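Local coordinates for protein phospho-2-dehydro-3-deoxyheptonate aldolase (Francisella tularensis, PDB 3TQK) that probably catalyses the stereospecific condensation of phosphoenolpyruvate with D-erythrose 4-phosphate to DAHP, the first step of chorismate biosynthesis, and binds a manganese ion, at residues 298-303 and 328-333; 75-80 and 84-89; 66-71 and 314-319; 278-283 and 335-340. All blocks are in the same frame, centred on the assembly; numbering follows the deposited sequence.

Contact 1: residues 298-303 and 328-333; sequences IESNLV and EETVKM. With MN (manganese (II) ion), chain B.
Ile298 and Met333, the latter present as selenomethionine, meet tip to tip between the last strand of a TIM barrel and the helix 327-344 that packs outside it. The long selenomethionine side chain bends at its end, chi3 85°, and lays its methyl CE against the isoleucine, 3.9 Å from Ile298 CG1 and 4.0 Å from Ile298 CG2. Beta-branched isoleucine suits the strand, and the flexible, unbranched chain of Met333 can fold its end onto it. One turn earlier on the helix the chemistry becomes polar: Ser300 OG lies 2.6 Å from Thr330 OG1. Both hydroxyls are buried, and small side chains let the backbones draw near here. Each has a further partner, Tyr69 OH for the serine and the carbonyl of Asp326 for the threonine, so the pair belongs to a small network linking the barrel to two helices. Between Ile298 and Ser300 the chain points Glu299 to the other side, away from the helix. Its extended chain carries the carboxylate to the manganese ion, whose site Cys58, His266 and Asp322 complete. Glu299 OE2 binds the metal at 2.0 Å, while Glu299 OE1 accepts a hydrogen bond from Ser265 OG.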
# COMPACT_ATOMS: atom_id res chain seq x y z
N ILE A 298 11.60 -12.28 -16.59
CA ILE A 298 11.69 -13.73 -16.57
C ILE A 298 12.15 -14.14 -15.18
O ILE A 298 13.07 -13.54 -14.62
CB ILE A 298 12.74 -14.22 -17.56
CG1 ILE A 298 12.37 -13.83 -18.98
CG2 ILE A 298 12.93 -15.74 -17.43
CD1 ILE A 298 13.52 -14.01 -19.95
N GLU A 299 11.51 -15.17 -14.62
CA GLU A 299 11.93 -15.72 -13.33
C GLU A 299 12.80 -16.94 -13.60
O GLU A 299 12.34 -17.93 -14.17
CB GLU A 299 10.73 -16.04 -12.42
CG GLU A 299 10.20 -14.79 -11.68
CD GLU A 299 9.09 -15.08 -10.66
OE1 GLU A 299 8.16 -15.86 -10.96
OE2 GLU A 299 9.15 -14.50 -9.56
N SER A 300 14.08 -16.83 -13.23
CA SER A 300 15.11 -17.76 -13.67
C SER A 300 16.07 -18.08 -12.53
O SER A 300 16.35 -17.22 -11.69
CB SER A 300 15.87 -17.13 -14.84
OG SER A 300 17.10 -17.79 -15.10
N ASN A 301 16.60 -19.30 -12.51
CA ASN A 301 17.58 -19.68 -11.48
C ASN A 301 18.53 -20.76 -12.02
O ASN A 301 18.47 -21.08 -13.21
CB ASN A 301 16.87 -20.17 -10.20
CG ASN A 301 17.57 -19.71 -8.90
OD1 ASN A 301 18.81 -19.66 -8.81
ND2 ASN A 301 16.77 -19.40 -7.89
N LEU A 302 19.38 -21.29 -11.16
CA LEU A 302 20.36 -22.31 -11.55
C LEU A 302 19.69 -23.66 -11.79
O LEU A 302 19.94 -24.30 -12.81
CB LEU A 302 21.44 -22.44 -10.48
CG LEU A 302 22.31 -21.20 -10.26
CD1 LEU A 302 23.13 -21.31 -8.97
CD2 LEU A 302 23.22 -20.97 -11.47
N VAL A 303 18.85 -24.08 -10.85
CA VAL A 303 18.07 -25.32 -10.98
C VAL A 303 16.60 -24.93 -11.17
O VAL A 303 16.12 -23.96 -10.57
CB VAL A 303 18.23 -26.23 -9.74
CG1 VAL A 303 17.37 -27.50 -9.85
CG2 VAL A 303 19.70 -26.58 -9.53
N GLU A 328 19.84 -22.75 -18.67
CA GLU A 328 19.84 -23.27 -20.03
C GLU A 328 18.63 -22.73 -20.78
O GLU A 328 18.77 -22.20 -21.88
CB GLU A 328 19.83 -24.80 -20.00
CG GLU A 328 19.83 -25.51 -21.35
CD GLU A 328 19.91 -27.02 -21.19
OE1 GLU A 328 19.83 -27.50 -20.04
OE2 GLU A 328 20.06 -27.73 -22.21
N GLU A 329 17.45 -22.84 -20.16
CA GLU A 329 16.21 -22.37 -20.78
C GLU A 329 16.22 -20.84 -20.91
O GLU A 329 15.71 -20.29 -21.89
CB GLU A 329 14.98 -22.84 -20.00
CG GLU A 329 13.67 -22.77 -20.83
CD GLU A 329 12.44 -23.38 -20.14
OE1 GLU A 329 12.58 -24.18 -19.20
OE2 GLU A 329 11.31 -23.05 -20.58
N THR A 330 16.82 -20.16 -19.93
CA THR A 330 16.97 -18.71 -19.98
C THR A 330 17.80 -18.24 -21.18
O THR A 330 17.46 -17.22 -21.79
CB THR A 330 17.59 -18.16 -18.67
OG1 THR A 330 16.86 -18.65 -17.55
CG2 THR A 330 17.57 -16.64 -18.67
N VAL A 331 18.87 -18.96 -21.51
CA VAL A 331 19.68 -18.63 -22.68
C VAL A 331 18.84 -18.74 -23.96
O VAL A 331 18.94 -17.89 -24.85
CB VAL A 331 20.94 -19.53 -22.80
CG1 VAL A 331 21.60 -19.36 -24.16
CG2 VAL A 331 21.92 -19.21 -21.68
N LYS A 332 17.99 -19.76 -24.05
CA LYS A 332 17.11 -19.90 -25.22
C LYS A 332 16.17 -18.72 -25.34
O LYS A 332 15.87 -18.25 -26.44
CB LYS A 332 16.28 -21.19 -25.15
CG LYS A 332 16.88 -22.35 -25.94
CD LYS A 332 17.76 -23.25 -25.07
CE LYS A 332 17.00 -24.48 -24.54
NZ LYS A 332 17.03 -25.62 -25.50
N MSE A 333 15.68 -18.25 -24.20
CA MSE A 333 14.76 -17.14 -24.17
C MSE A 333 15.47 -15.85 -24.62
O MSE A 333 14.88 -15.06 -25.35
CB MSE A 333 14.15 -17.01 -22.77
CG MSE A 333 13.25 -18.19 -22.44
SE MSE A 333 12.70 -18.29 -20.59
CE MSE A 333 11.16 -17.10 -20.70
MN MN B . 7.88 -14.36 -7.98

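Contact 2: residues 75-80 and 84-89; sequences EQVKKF and ILIIMR
This is a buried, mainly apolar packing of helix on strand, within the beta-alpha-beta unit that runs from strand 51-56 through helix 63-80 to strand 84-89 of the TIM barrel. The last turns of the helix lie against the outer surface of the strand that follows them. Val77 and Ile86 are the central pair: their side chains slide past each other in opposite directions, with Val77 CG2 3.8 Å from Ile86 CD1 and 4.1 Å from Ile86 CB. The isoleucine's CG1 branch stands beside its backbone N (chi1 -70°) and carries CD1 to the helix backbone, 4.1 Å from Val77 CA. Beta-branched side chains suit the strand, and the compact valine allows this close approach. At the end of the helix Phe80 meets Ile84 through the roots of the side chains, CB to CB at 4.2 Å, while its ring leads away from the strand. Here the backbones also join: Ile84 N gives a weak hydrogen bond to Phe80 O, 2.8 Å long but bent to 130°, across the short connection. Farther round, helix 327-344 covers other sides of Phe80 and Ile84, with Leu334 and Ala338 on Phe80 and Leu337 on Ile84, while strand 51-56 lies alongside and brings Val53 to Ile84 and Val55 to Ile86.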
# COMPACT_ATOMS: atom_id res chain seq x y z
N GLU A 75 28.22 -13.53 -18.36
CA GLU A 75 28.85 -14.18 -19.50
C GLU A 75 28.02 -14.05 -20.77
O GLU A 75 28.57 -14.03 -21.86
CB GLU A 75 29.07 -15.67 -19.24
CG GLU A 75 30.36 -16.03 -18.53
CD GLU A 75 30.60 -17.54 -18.52
OE1 GLU A 75 31.64 -17.99 -19.07
OE2 GLU A 75 29.75 -18.28 -17.97
N GLN A 76 26.70 -13.99 -20.62
CA GLN A 76 25.81 -13.90 -21.77
C GLN A 76 25.69 -12.48 -22.31
O GLN A 76 25.26 -12.29 -23.46
CB GLN A 76 24.41 -14.37 -21.39
CG GLN A 76 24.34 -15.81 -20.96
CD GLN A 76 24.75 -16.74 -22.07
OE1 GLN A 76 24.26 -16.64 -23.19
NE2 GLN A 76 25.65 -17.66 -21.76
N VAL A 77 26.02 -11.49 -21.49
CA VAL A 77 25.74 -10.10 -21.85
C VAL A 77 26.41 -9.75 -23.18
O VAL A 77 25.73 -9.30 -24.10
CB VAL A 77 26.11 -9.12 -20.71
CG1 VAL A 77 26.15 -7.69 -21.21
CG2 VAL A 77 25.10 -9.26 -19.57
N LYS A 78 27.71 -10.02 -23.31
CA LYS A 78 28.43 -9.70 -24.55
C LYS A 78 27.87 -10.36 -25.81
O LYS A 78 28.07 -9.85 -26.91
CB LYS A 78 29.93 -10.01 -24.44
CG LYS A 78 30.30 -11.49 -24.30
CD LYS A 78 31.80 -11.72 -24.62
CE LYS A 78 32.48 -12.56 -23.53
NZ LYS A 78 32.44 -11.87 -22.20
N LYS A 79 27.19 -11.50 -25.67
CA LYS A 79 26.53 -12.15 -26.80
C LYS A 79 25.33 -11.33 -27.31
O LYS A 79 25.06 -11.31 -28.51
CB LYS A 79 26.07 -13.58 -26.44
CG LYS A 79 27.17 -14.66 -26.60
CD LYS A 79 26.89 -15.93 -25.75
CE LYS A 79 25.68 -16.72 -26.25
NZ LYS A 79 25.29 -17.83 -25.32
N PHE A 80 24.64 -10.64 -26.40
CA PHE A 80 23.31 -10.10 -26.68
C PHE A 80 23.15 -8.59 -26.58
O PHE A 80 22.07 -8.07 -26.85
CB PHE A 80 22.30 -10.74 -25.72
CG PHE A 80 22.15 -12.21 -25.89
CD1 PHE A 80 21.61 -12.73 -27.06
CD2 PHE A 80 22.53 -13.09 -24.89
CE1 PHE A 80 21.47 -14.09 -27.23
CE2 PHE A 80 22.39 -14.45 -25.04
CZ PHE A 80 21.86 -14.96 -26.22
N ILE A 84 19.73 -6.47 -26.58
CA ILE A 84 19.07 -6.69 -25.30
C ILE A 84 19.83 -5.98 -24.19
O ILE A 84 21.05 -6.04 -24.16
CB ILE A 84 19.07 -8.20 -25.00
CG1 ILE A 84 17.87 -8.89 -25.63
CG2 ILE A 84 19.02 -8.48 -23.53
CD1 ILE A 84 17.96 -10.41 -25.46
N LEU A 85 19.11 -5.32 -23.28
CA LEU A 85 19.71 -4.83 -22.05
C LEU A 85 19.32 -5.79 -20.92
O LEU A 85 18.13 -5.89 -20.59
CB LEU A 85 19.25 -3.41 -21.72
CG LEU A 85 19.83 -2.80 -20.43
CD1 LEU A 85 21.36 -2.68 -20.49
CD2 LEU A 85 19.20 -1.44 -20.14
N ILE A 86 20.30 -6.51 -20.38
CA ILE A 86 20.07 -7.48 -19.32
C ILE A 86 20.24 -6.79 -17.98
O ILE A 86 21.26 -6.14 -17.73
CB ILE A 86 21.04 -8.68 -19.40
CG1 ILE A 86 20.70 -9.54 -20.62
CG2 ILE A 86 20.93 -9.54 -18.15
CD1 ILE A 86 21.76 -10.52 -21.01
N ILE A 87 19.21 -6.92 -17.15
CA ILE A 87 19.21 -6.38 -15.80
C ILE A 87 18.90 -7.53 -14.86
O ILE A 87 17.91 -8.22 -15.04
CB ILE A 87 18.14 -5.30 -15.60
CG1 ILE A 87 18.37 -4.14 -16.58
CG2 ILE A 87 18.16 -4.81 -14.14
CD1 ILE A 87 17.32 -3.07 -16.50
N MSE A 88 19.76 -7.75 -13.88
CA MSE A 88 19.53 -8.88 -12.99
C MSE A 88 18.53 -8.58 -11.89
O MSE A 88 18.63 -7.58 -11.19
CB MSE A 88 20.77 -9.37 -12.30
CG MSE A 88 20.37 -10.50 -11.35
SE MSE A 88 21.81 -11.55 -10.96
CE MSE A 88 21.17 -12.60 -9.42
N ARG A 89 17.61 -9.52 -11.73
CA ARG A 89 16.55 -9.44 -10.75
C ARG A 89 17.10 -9.84 -9.39
O ARG A 89 17.56 -10.97 -9.18
CB ARG A 89 15.44 -10.39 -11.20
CG ARG A 89 14.18 -10.40 -10.39
CD ARG A 89 13.34 -11.62 -10.75
NE ARG A 89 12.38 -11.84 -9.68
CZ ARG A 89 11.19 -11.27 -9.60
NH1 ARG A 89 10.74 -10.49 -10.57
NH2 ARG A 89 10.41 -11.51 -8.54

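Contact 3: residues 66-71 and 314-319; sequences AIEYAT and LTYGQS
Glu68 and Tyr316 make this contact between them, through a hydrogen bond from Tyr316 OH to Glu68 OE2, 2.5 Å long. The two side chains cross obliquely, with the carboxylate and ring planes turned 33° from each other. The oxygen sits at the edge of the ring, near its plane, 3.5 Å from Tyr316 CE2. Relative to the carboxylate, the phenol oxygen lies above, 46° out of its plane. Glu68 gets there as a fully stretched chain, CG lying opposite its backbone N at chi1 -170°, and Tyr316 OH also passes 3.6 Å from Glu68 CB. Both residues are exposed, and their types fit the place: the long tyrosine spans the gap, and the glutamate chain runs past its hydroxyl and offers a carboxylate to accept the proton. Tyr316 occupies the second position of a type II beta turn from Thr315 to Gln318. Gly317 follows it with a positive phi, as is common at the third position of such turns. This turn lies in the loop region after the last strand of the TIM barrel, and Glu68 belongs to helix 63-80, which links barrel strands 51-56 and 84-89. One residue further along that helix, Tyr69 is buried and packs on Met88 of strand 84-89.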
# COMPACT_ATOMS: atom_id res chain seq x y z
N ALA A 66 23.37 -16.57 -5.66
CA ALA A 66 23.11 -15.39 -6.47
C ALA A 66 24.35 -14.91 -7.23
O ALA A 66 24.27 -14.55 -8.41
CB ALA A 66 22.54 -14.27 -5.60
N ILE A 67 25.50 -14.90 -6.57
CA ILE A 67 26.76 -14.55 -7.22
C ILE A 67 27.07 -15.55 -8.35
O ILE A 67 27.38 -15.14 -9.48
CB ILE A 67 27.94 -14.50 -6.21
CG1 ILE A 67 27.80 -13.28 -5.28
CG2 ILE A 67 29.29 -14.48 -6.93
CD1 ILE A 67 28.03 -11.94 -5.94
N GLU A 68 26.98 -16.85 -8.07
CA GLU A 68 27.22 -17.83 -9.14
C GLU A 68 26.28 -17.63 -10.33
O GLU A 68 26.72 -17.68 -11.47
CB GLU A 68 27.11 -19.26 -8.63
CG GLU A 68 27.59 -20.29 -9.66
CD GLU A 68 27.47 -21.71 -9.17
OE1 GLU A 68 27.20 -22.60 -10.01
OE2 GLU A 68 27.64 -21.95 -7.96
N TYR A 69 24.99 -17.40 -10.06
CA TYR A 69 24.02 -17.10 -11.12
C TYR A 69 24.47 -15.88 -11.93
O TYR A 69 24.42 -15.88 -13.16
CB TYR A 69 22.62 -16.85 -10.53
CG TYR A 69 21.56 -16.60 -11.58
CD1 TYR A 69 21.26 -15.31 -12.01
CD2 TYR A 69 20.85 -17.65 -12.16
CE1 TYR A 69 20.30 -15.07 -12.96
CE2 TYR A 69 19.89 -17.43 -13.12
CZ TYR A 69 19.62 -16.13 -13.52
OH TYR A 69 18.67 -15.89 -14.48
N ALA A 70 24.90 -14.84 -11.22
CA ALA A 70 25.28 -13.57 -11.83
C ALA A 70 26.45 -13.74 -12.78
O ALA A 70 26.48 -13.13 -13.84
CB ALA A 70 25.62 -12.55 -10.78
N THR A 71 27.41 -14.56 -12.37
CA THR A 71 28.56 -14.87 -13.20
C THR A 71 28.13 -15.45 -14.55
O THR A 71 28.59 -15.01 -15.60
CB THR A 71 29.49 -15.87 -12.49
OG1 THR A 71 29.78 -15.39 -11.17
CG2 THR A 71 30.79 -16.08 -13.29
N LEU A 314 18.37 -27.95 1.93
CA LEU A 314 17.87 -27.29 0.73
C LEU A 314 18.71 -27.65 -0.50
O LEU A 314 19.93 -27.76 -0.40
CB LEU A 314 17.86 -25.77 0.91
CG LEU A 314 16.77 -25.20 1.82
CD1 LEU A 314 17.11 -23.78 2.26
CD2 LEU A 314 15.41 -25.24 1.12
N THR A 315 18.04 -27.84 -1.64
CA THR A 315 18.71 -27.98 -2.93
C THR A 315 19.38 -26.65 -3.27
O THR A 315 18.74 -25.60 -3.24
CB THR A 315 17.71 -28.37 -4.06
OG1 THR A 315 17.09 -29.63 -3.76
CG2 THR A 315 18.42 -28.47 -5.41
N TYR A 316 20.68 -26.70 -3.57
CA TYR A 316 21.43 -25.51 -3.98
C TYR A 316 20.88 -24.97 -5.29
O TYR A 316 20.53 -25.73 -6.20
CB TYR A 316 22.93 -25.84 -4.12
CG TYR A 316 23.79 -24.68 -4.61
CD1 TYR A 316 24.19 -23.66 -3.74
CD2 TYR A 316 24.21 -24.60 -5.94
CE1 TYR A 316 24.98 -22.59 -4.18
CE2 TYR A 316 25.00 -23.55 -6.39
CZ TYR A 316 25.38 -22.54 -5.51
OH TYR A 316 26.17 -21.51 -5.96
N GLY A 317 20.77 -23.64 -5.36
CA GLY A 317 20.41 -22.94 -6.59
C GLY A 317 18.97 -23.09 -7.06
O GLY A 317 18.65 -22.69 -8.18
N GLN A 318 18.10 -23.66 -6.22
CA GLN A 318 16.69 -23.81 -6.59
C GLN A 318 15.79 -22.85 -5.79
O GLN A 318 15.99 -22.67 -4.58
CB GLN A 318 16.24 -25.25 -6.38
CG GLN A 318 14.91 -25.55 -7.03
CD GLN A 318 14.43 -26.95 -6.73
OE1 GLN A 318 14.49 -27.39 -5.58
NE2 GLN A 318 13.95 -27.65 -7.74
N SER A 319 14.81 -22.26 -6.46
CA SER A 319 13.93 -21.29 -5.81
C SER A 319 13.25 -21.88 -4.58
O SER A 319 12.79 -23.01 -4.59
CB SER A 319 12.86 -20.77 -6.76
OG SER A 319 12.05 -19.80 -6.11

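Contact 4: residues 278-283 and 335-340; sequences SVLADI and EMLAEA
A bend at the end of Met336, chi3 72°, brings its methyl to Ala281, and a leucine side chain with CG set opposite its own backbone N, chi1 -172° at Leu280, brings CD1 to Leu337, between two neighbouring helices on the outside of the TIM barrel. Helix segments 278-283 and 335-340 run almost exactly parallel, their axes 7° apart in direction and 10.1 Å from each other at the closest point. Leu280 and Leu337 form the inner, buried part of the interface. Their side chains cross at about a right angle, and Leu280 CD1 fits against the fork of the other leucine, 3.7 Å from Leu337 CD2 and 3.8 Å from Leu337 CG. Leucine serves well here because its forked end offers two methyls to the partner, Leu280 CD1 and CD2 both meeting Leu337. Nearer the surface the packing takes another form: a long chain lies against backbone. Met336, a selenomethionine in this crystal, places its methyl CE 3.7 Å from Ala281 CA and 3.9 Å from Ala281 CB. The small side chain of the alanine leaves the helix backbone accessible to that methyl, and CE also passes 4.4 Å from Leu280 CG, so that one residue spans both layers. No hydrogen bond crosses between the segments, and the packing is purely apolar. Beneath the two helices lies strand 293-299, whose Val296 touches Leu337 and Ile283; the same interface continues where Ala340 packs on Cys284 and Ile287 of helix 276-289, and on another flank of 335-340 helix 63-80 brings Phe80 against Glu335.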
# COMPACT_ATOMS: atom_id res chain seq x y z
N SER A 278 6.41 -19.82 -23.53
CA SER A 278 5.35 -19.74 -24.53
C SER A 278 4.69 -18.36 -24.50
O SER A 278 4.31 -17.84 -25.54
CB SER A 278 4.33 -20.88 -24.37
OG SER A 278 3.41 -20.62 -23.32
N VAL A 279 4.59 -17.76 -23.31
CA VAL A 279 4.22 -16.35 -23.19
C VAL A 279 5.25 -15.49 -23.92
O VAL A 279 4.88 -14.57 -24.65
CB VAL A 279 4.09 -15.90 -21.72
CG1 VAL A 279 3.98 -14.36 -21.61
CG2 VAL A 279 2.89 -16.58 -21.05
N LEU A 280 6.54 -15.79 -23.74
CA LEU A 280 7.62 -15.06 -24.44
C LEU A 280 7.53 -15.19 -25.96
O LEU A 280 7.80 -14.22 -26.68
CB LEU A 280 8.99 -15.54 -23.96
CG LEU A 280 10.17 -14.71 -24.48
CD1 LEU A 280 10.08 -13.26 -24.02
CD2 LEU A 280 11.47 -15.32 -24.02
N ALA A 281 7.13 -16.36 -26.45
CA ALA A 281 6.96 -16.57 -27.90
C ALA A 281 5.93 -15.61 -28.49
O ALA A 281 6.13 -15.10 -29.59
CB ALA A 281 6.55 -18.02 -28.19
N ASP A 282 4.84 -15.39 -27.77
CA ASP A 282 3.81 -14.43 -28.19
C ASP A 282 4.37 -13.00 -28.17
O ASP A 282 4.12 -12.20 -29.07
CB ASP A 282 2.59 -14.55 -27.27
CG ASP A 282 1.36 -13.81 -27.80
OD1 ASP A 282 1.36 -12.57 -27.80
OD2 ASP A 282 0.38 -14.48 -28.18
N ILE A 283 5.13 -12.70 -27.13
CA ILE A 283 5.73 -11.36 -26.97
C ILE A 283 6.77 -11.07 -28.07
O ILE A 283 6.85 -9.96 -28.58
CB ILE A 283 6.35 -11.19 -25.57
CG1 ILE A 283 5.25 -11.21 -24.50
CG2 ILE A 283 7.14 -9.89 -25.48
CD1 ILE A 283 5.76 -11.25 -23.09
N GLU A 335 18.04 -15.80 -26.70
CA GLU A 335 18.16 -16.03 -28.15
C GLU A 335 16.88 -15.59 -28.85
O GLU A 335 16.93 -14.86 -29.85
CB GLU A 335 18.46 -17.50 -28.47
CG GLU A 335 19.87 -17.98 -28.11
CD GLU A 335 20.04 -19.50 -28.19
OE1 GLU A 335 19.20 -20.18 -28.82
OE2 GLU A 335 21.03 -20.03 -27.62
N MSE A 336 15.73 -16.01 -28.33
CA MSE A 336 14.44 -15.66 -28.91
C MSE A 336 14.22 -14.16 -28.94
O MSE A 336 13.71 -13.64 -29.93
CB MSE A 336 13.30 -16.32 -28.14
CG MSE A 336 13.19 -17.81 -28.34
SE MSE A 336 12.09 -18.59 -26.94
CE MSE A 336 10.35 -17.91 -27.52
N LEU A 337 14.56 -13.48 -27.85
CA LEU A 337 14.37 -12.03 -27.75
C LEU A 337 15.30 -11.26 -28.70
O LEU A 337 14.88 -10.27 -29.31
CB LEU A 337 14.56 -11.55 -26.31
CG LEU A 337 13.36 -11.83 -25.41
CD1 LEU A 337 13.77 -11.86 -23.96
CD2 LEU A 337 12.26 -10.79 -25.62
N ALA A 338 16.55 -11.72 -28.80
CA ALA A 338 17.53 -11.08 -29.66
C ALA A 338 17.12 -11.23 -31.12
O ALA A 338 17.33 -10.31 -31.91
CB ALA A 338 18.92 -11.66 -29.41
N GLU A 339 16.54 -12.37 -31.49
CA GLU A 339 16.04 -12.56 -32.84
C GLU A 339 14.86 -11.62 -33.10
O GLU A 339 14.79 -11.00 -34.16
CB GLU A 339 15.60 -14.00 -33.11
CG GLU A 339 15.50 -14.30 -34.61
CD GLU A 339 14.87 -15.65 -34.94
OE1 GLU A 339 14.20 -16.26 -34.08
OE2 GLU A 339 15.06 -16.09 -36.10
N ALA A 340 13.94 -11.54 -32.14
CA ALA A 340 12.81 -10.64 -32.22
C ALA A 340 13.24 -9.21 -32.54
O ALA A 340 12.64 -8.55 -33.38
CB ALA A 340 12.02 -10.66 -30.92

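Contacts 1 and 2 are buried layers between barrel strands and outer helices, contact 4 is a partly buried helix-to-helix seam, and contact 3 lies at the surface. Chemistry does not simply follow depth: apolar packing dominates contacts 2 and 4, buried contact 1 adds a hydroxyl pair and a metal ligand, and contact 3 is a single polar bond. Helix 327-344 serves contacts 1 and 4, where Leu280 meets Met333, and helix 63-80 serves contacts 2 and 3. Arg89 of contact 2 reaches Glu299 of contact 1 in a salt bridge at the metal site. Contacts 3 and 4 do not touch, their nearest atoms being about 11 Å apart.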